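Long-range contact in neutral ceramidase (Pseudomonas aeruginosa, PDB 2ZWS), which hydrolyses the N-acyl linkage of ceramides to give sphingosine and free fatty acid, and also runs the reaction in reverse: residues 16-29 with 111-123. Residues are numbered along the deposited sequence; the frame is centred on the assembly and turned at random.
Sequences GEAAEVGMMGYSSL and YNLSVLGFQEKTF
E17 and T122 hold each other by two direct hydrogen bonds at the start of helix 120-138. T122 OG1 accepts from the backbone N of E17 (3.1 Å, N-H...O angle 166°) and donates to E17 OE1 (2.7 Å), using the lone pair of that oxygen that faces away from OE2. With CG beside its own backbone N (chi1 -68°) and the chain extended beyond it, the E17 carboxylate reaches the first turn of the helix, just past the N-cap residue Q119; the helix end would probably favour its negative charge. Water 1 links E17 OE2 to K121 N, and K121 CB lies 3.7 Å from E17 CD.

Two more waters bridge the segments. Water 2 accepts from G22 N and donates to V115 O; water 3 gathers M23 O, S28 O and S114 OG. Strand 22-24, paired antiparallel with strand 101-102, runs past V115 in the turn that follows helix 109-112. That turn closes in a Schellman motif, G117 N to N112 O and L116 N to L113 O, with L116 at positive phi.

Van der Waals contacts line the same path. V21 CG1 meets V115 CG1 (3.8 Å) and Q119 CG, while the L29 and L116 side chains cross at about a right angle and touch through their CD2 methyls (3.7 Å). S114 CB packs on the S27-S28 peptide, 3.4 Å from S27 C.

Separately, M24, its chain bent at chi2 and chi3, lays SD 3.3 Å from Y111 O; the Y111 hydroxyl is hydrogen-bonded to S447, and its ring meets edge-to-face that of Y445, an inferred substrate-binding residue.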
loop_
_atom_site.group_PDB
_atom_site.type_symbol
_atom_site.label_atom_id
_atom_site.label_comp_id
_atom_site.label_asym_id
_atom_site.label_seq_id
_atom_site.Cartn_x
_atom_site.Cartn_y
_atom_site.Cartn_z
ATOM N N GLY A 16 3.002 9.365 6.515
ATOM C CA GLY A 16 4.312 9.947 6.676
ATOM C C GLY A 16 4.311 11.447 6.431
ATOM O O GLY A 16 3.306 12.115 6.602
ATOM N N GLU A 17 5.452 11.968 5.992
ATOM C CA GLU A 17 5.668 13.427 5.947
ATOM C C GLU A 17 4.798 14.079 4.880
ATOM O O GLU A 17 4.879 13.712 3.697
ATOM C CB GLU A 17 7.161 13.682 5.690
ATOM C CG GLU A 17 8.037 13.264 6.897
ATOM C CD GLU A 17 9.492 13.026 6.544
ATOM O OE1 GLU A 17 9.836 11.993 5.912
ATOM O OE2 GLU A 17 10.297 13.902 6.899
ATOM N N ALA A 18 3.950 15.026 5.282
ATOM C CA ALA A 18 2.903 15.591 4.401
ATOM C C ALA A 18 3.312 16.788 3.549
ATOM O O ALA A 18 2.539 17.261 2.712
ATOM C CB ALA A 18 1.664 15.940 5.212
ATOM N N ALA A 19 4.523 17.278 3.758
ATOM C CA ALA A 19 5.055 18.239 2.791
ATOM C C ALA A 19 6.535 18.065 2.552
ATOM O O ALA A 19 7.290 17.748 3.466
ATOM C CB ALA A 19 4.779 19.661 3.248
ATOM N N GLU A 20 6.927 18.259 1.291
ATOM C CA GLU A 20 8.334 18.366 0.862
ATOM C C GLU A 20 9.102 17.030 0.950
ATOM O O GLU A 20 10.318 16.993 1.234
ATOM C CB GLU A 20 9.060 19.540 1.578
ATOM C CG GLU A 20 8.446 20.923 1.199
ATOM C CD GLU A 20 9.263 22.124 1.695
ATOM O OE1 GLU A 20 9.964 21.980 2.717
ATOM O OE2 GLU A 20 9.172 23.212 1.057
ATOM N N VAL A 21 8.395 15.927 0.668
ATOM C CA VAL A 21 9.062 14.655 0.441
ATOM C C VAL A 21 8.575 14.080 -0.897
ATOM O O VAL A 21 7.360 14.022 -1.151
ATOM C CB VAL A 21 8.795 13.627 1.585
ATOM C CG1 VAL A 21 9.491 12.288 1.293
ATOM C CG2 VAL A 21 9.326 14.155 2.897
ATOM N N GLY A 22 9.510 13.633 -1.738
ATOM C CA GLY A 22 9.143 12.948 -2.979
ATOM C C GLY A 22 8.191 11.788 -2.716
ATOM O O GLY A 22 8.386 11.001 -1.770
ATOM N N MET A 23 7.181 11.676 -3.565
ATOM C CA MET A 23 6.201 10.595 -3.459
ATOM C C MET A 23 6.679 9.293 -4.102
ATOM O O MET A 23 7.494 9.321 -5.064
ATOM C CB MET A 23 4.865 11.106 -4.019
ATOM C CG MET A 23 4.333 12.177 -3.045
ATOM S SD MET A 23 3.077 13.296 -3.680
ATOM C CE MET A 23 1.630 12.258 -3.641
ATOM N N MET A 24 6.172 8.167 -3.588
ATOM C CA MET A 24 6.640 6.847 -4.000
ATOM C C MET A 24 5.729 6.222 -5.063
ATOM O O MET A 24 4.529 6.032 -4.828
ATOM C CB MET A 24 6.704 5.888 -2.794
ATOM C CG MET A 24 7.318 4.504 -3.117
ATOM S SD MET A 24 9.036 4.691 -3.616
ATOM C CE MET A 24 9.213 3.456 -4.924
ATOM N N GLY A 25 6.313 5.880 -6.212
ATOM C CA GLY A 25 5.582 5.158 -7.251
ATOM C C GLY A 25 5.835 5.711 -8.644
ATOM O O GLY A 25 6.019 4.946 -9.597
ATOM N N TYR A 26 5.807 7.031 -8.772
ATOM C CA TYR A 26 5.959 7.670 -10.093
ATOM C C TYR A 26 7.406 8.078 -10.477
ATOM O O TYR A 26 7.647 8.567 -11.587
ATOM C CB TYR A 26 4.991 8.852 -10.240
ATOM C CG TYR A 26 3.525 8.439 -10.284
ATOM C CD1 TYR A 26 2.591 9.006 -9.413
ATOM C CD2 TYR A 26 3.067 7.489 -11.231
ATOM C CE1 TYR A 26 1.223 8.635 -9.453
ATOM C CE2 TYR A 26 1.699 7.116 -11.269
ATOM C CZ TYR A 26 0.800 7.686 -10.379
ATOM O OH TYR A 26 -0.530 7.298 -10.426
ATOM N N SER A 27 8.356 7.880 -9.565
ATOM C CA SER A 27 9.775 8.135 -9.823
ATOM C C SER A 27 10.038 9.559 -10.285
ATOM O O SER A 27 10.925 9.808 -11.117
ATOM C CB SER A 27 10.297 7.136 -10.848
ATOM O OG SER A 27 9.960 5.831 -10.425
ATOM N N SER A 28 9.295 10.500 -9.716
ATOM C CA SER A 28 9.413 11.889 -10.127
ATOM C C SER A 28 10.139 12.740 -9.098
ATOM O O SER A 28 9.789 12.726 -7.927
ATOM C CB SER A 28 8.037 12.484 -10.415
ATOM O OG SER A 28 8.156 13.854 -10.742
ATOM N N LEU A 29 11.134 13.503 -9.549
ATOM C CA LEU A 29 11.762 14.518 -8.694
ATOM C C LEU A 29 10.919 15.785 -8.454
ATOM O O LEU A 29 11.303 16.642 -7.649
ATOM C CB LEU A 29 13.114 14.948 -9.285
ATOM C CG LEU A 29 14.241 13.926 -9.343
ATOM C CD1 LEU A 29 15.307 14.487 -10.248
ATOM C CD2 LEU A 29 14.809 13.654 -7.949
ATOM N N TYR A 111 14.858 2.273 -5.132
ATOM C CA TYR A 111 13.497 2.641 -4.774
ATOM C C TYR A 111 13.416 3.988 -4.055
ATOM O O TYR A 111 12.315 4.535 -3.914
ATOM C CB TYR A 111 12.843 1.493 -3.993
ATOM C CG TYR A 111 12.939 0.186 -4.767
ATOM C CD1 TYR A 111 12.484 0.114 -6.069
ATOM C CD2 TYR A 111 13.459 -0.975 -4.182
ATOM C CE1 TYR A 111 12.606 -1.067 -6.822
ATOM C CE2 TYR A 111 13.559 -2.168 -4.901
ATOM C CZ TYR A 111 13.126 -2.199 -6.223
ATOM O OH TYR A 111 13.238 -3.376 -6.893
ATOM N N ASN A 112 14.581 4.511 -3.649
ATOM C CA ASN A 112 14.666 5.832 -3.025
ATOM C C ASN A 112 15.171 6.938 -3.986
ATOM O O ASN A 112 15.219 8.110 -3.608
ATOM C CB ASN A 112 15.592 5.827 -1.797
ATOM C CG ASN A 112 15.107 4.956 -0.630
ATOM O OD1 ASN A 112 15.937 4.496 0.181
ATOM N ND2 ASN A 112 13.815 4.768 -0.498
ATOM N N LEU A 113 15.509 6.575 -5.224
ATOM C CA LEU A 113 16.184 7.503 -6.140
ATOM C C LEU A 113 15.491 8.854 -6.298
ATOM O O LEU A 113 16.122 9.906 -6.105
ATOM C CB LEU A 113 16.331 6.846 -7.511
ATOM C CG LEU A 113 17.511 5.918 -7.721
ATOM C CD1 LEU A 113 17.437 5.272 -9.121
ATOM C CD2 LEU A 113 18.842 6.664 -7.532
ATOM N N SER A 114 14.204 8.834 -6.656
ATOM C CA SER A 114 13.484 10.101 -6.928
ATOM C C SER A 114 13.202 10.909 -5.646
ATOM O O SER A 114 12.861 12.096 -5.701
ATOM C CB SER A 114 12.167 9.824 -7.638
ATOM O OG SER A 114 11.335 9.073 -6.773
ATOM N N VAL A 115 13.303 10.236 -4.498
ATOM C CA VAL A 115 13.041 10.838 -3.181
ATOM C C VAL A 115 14.322 11.483 -2.616
ATOM O O VAL A 115 14.275 12.176 -1.568
ATOM C CB VAL A 115 12.525 9.764 -2.185
ATOM C CG1 VAL A 115 11.896 10.420 -0.967
ATOM C CG2 VAL A 115 11.489 8.803 -2.854
ATOM N N LEU A 116 15.449 11.240 -3.307
ATOM C CA LEU A 116 16.788 11.731 -2.923
ATOM C C LEU A 116 17.348 10.990 -1.702
ATOM O O LEU A 116 18.250 11.501 -1.025
ATOM C CB LEU A 116 16.778 13.236 -2.632
ATOM C CG LEU A 116 16.202 14.182 -3.684
ATOM C CD1 LEU A 116 16.182 15.614 -3.179
ATOM C CD2 LEU A 116 17.022 14.062 -4.984
ATOM N N GLY A 117 16.830 9.789 -1.433
ATOM C CA GLY A 117 17.383 8.925 -0.397
ATOM C C GLY A 117 16.356 8.521 0.662
ATOM O O GLY A 117 15.142 8.630 0.461
ATOM N N PHE A 118 16.878 8.089 1.808
ATOM C CA PHE A 118 16.097 7.527 2.895
ATOM C C PHE A 118 15.477 8.627 3.756
ATOM O O PHE A 118 16.175 9.560 4.177
ATOM C CB PHE A 118 17.050 6.703 3.754
ATOM C CG PHE A 118 16.395 6.030 4.902
ATOM C CD1 PHE A 118 16.715 6.386 6.217
ATOM C CD2 PHE A 118 15.459 5.040 4.665
ATOM C CE1 PHE A 118 16.103 5.750 7.280
ATOM C CE2 PHE A 118 14.847 4.397 5.707
ATOM C CZ PHE A 118 15.154 4.750 7.024
ATOM N N GLN A 119 14.184 8.499 4.053
ATOM C CA GLN A 119 13.475 9.493 4.830
ATOM C C GLN A 119 13.070 8.838 6.158
ATOM O O GLN A 119 12.029 8.182 6.275
ATOM C CB GLN A 119 12.255 10.023 4.062
ATOM C CG GLN A 119 12.580 10.565 2.650
ATOM C CD GLN A 119 13.798 11.511 2.601
ATOM O OE1 GLN A 119 14.725 11.335 1.763
ATOM N NE2 GLN A 119 13.800 12.517 3.464
ATOM N N GLU A 120 13.915 9.025 7.165
ATOM C CA GLU A 120 13.740 8.287 8.414
ATOM C C GLU A 120 12.390 8.536 9.109
ATOM O O GLU A 120 11.819 7.598 9.668
ATOM C CB GLU A 120 14.930 8.512 9.354
ATOM C CG GLU A 120 14.919 7.679 10.635
ATOM C CD GLU A 120 16.292 7.616 11.280
ATOM O OE1 GLU A 120 16.796 6.490 11.521
ATOM O OE2 GLU A 120 16.876 8.699 11.525
ATOM N N LYS A 121 11.856 9.761 9.080
ATOM C CA LYS A 121 10.611 10.033 9.798
ATOM C C LYS A 121 9.426 9.264 9.184
ATOM O O LYS A 121 8.532 8.780 9.895
ATOM C CB LYS A 121 10.308 11.539 9.779
ATOM C CG LYS A 121 9.313 11.969 10.842
ATOM C CD LYS A 121 9.352 13.497 11.068
ATOM C CE LYS A 121 8.504 13.890 12.277
ATOM N NZ LYS A 121 9.214 13.611 13.568
ATOM N N THR A 122 9.396 9.181 7.855
ATOM C CA THR A 122 8.339 8.439 7.174
ATOM C C THR A 122 8.511 6.933 7.406
ATOM O O THR A 122 7.523 6.218 7.769
ATOM C CB THR A 122 8.360 8.798 5.685
ATOM O OG1 THR A 122 7.908 10.152 5.525
ATOM C CG2 THR A 122 7.495 7.856 4.826
ATOM N N PHE A 123 9.751 6.460 7.279
ATOM C CA PHE A 123 10.045 5.048 7.589
ATOM C C PHE A 123 9.580 4.673 9.007
ATOM O O PHE A 123 8.856 3.687 9.215
ATOM C CB PHE A 123 11.549 4.759 7.397
ATOM C CG PHE A 123 11.962 3.386 7.847
ATOM C CD1 PHE A 123 12.453 3.185 9.155
ATOM C CD2 PHE A 123 11.881 2.285 6.978
ATOM C CE1 PHE A 123 12.828 1.900 9.588
ATOM C CE2 PHE A 123 12.245 0.993 7.420
ATOM C CZ PHE A 123 12.723 0.807 8.714
HETATM O O HOH W 1 12.778 12.146 7.529
HETATM O O HOH W 2 12.319 14.116 -1.463
HETATM O O HOH W 3 9.726 10.942 -5.695
#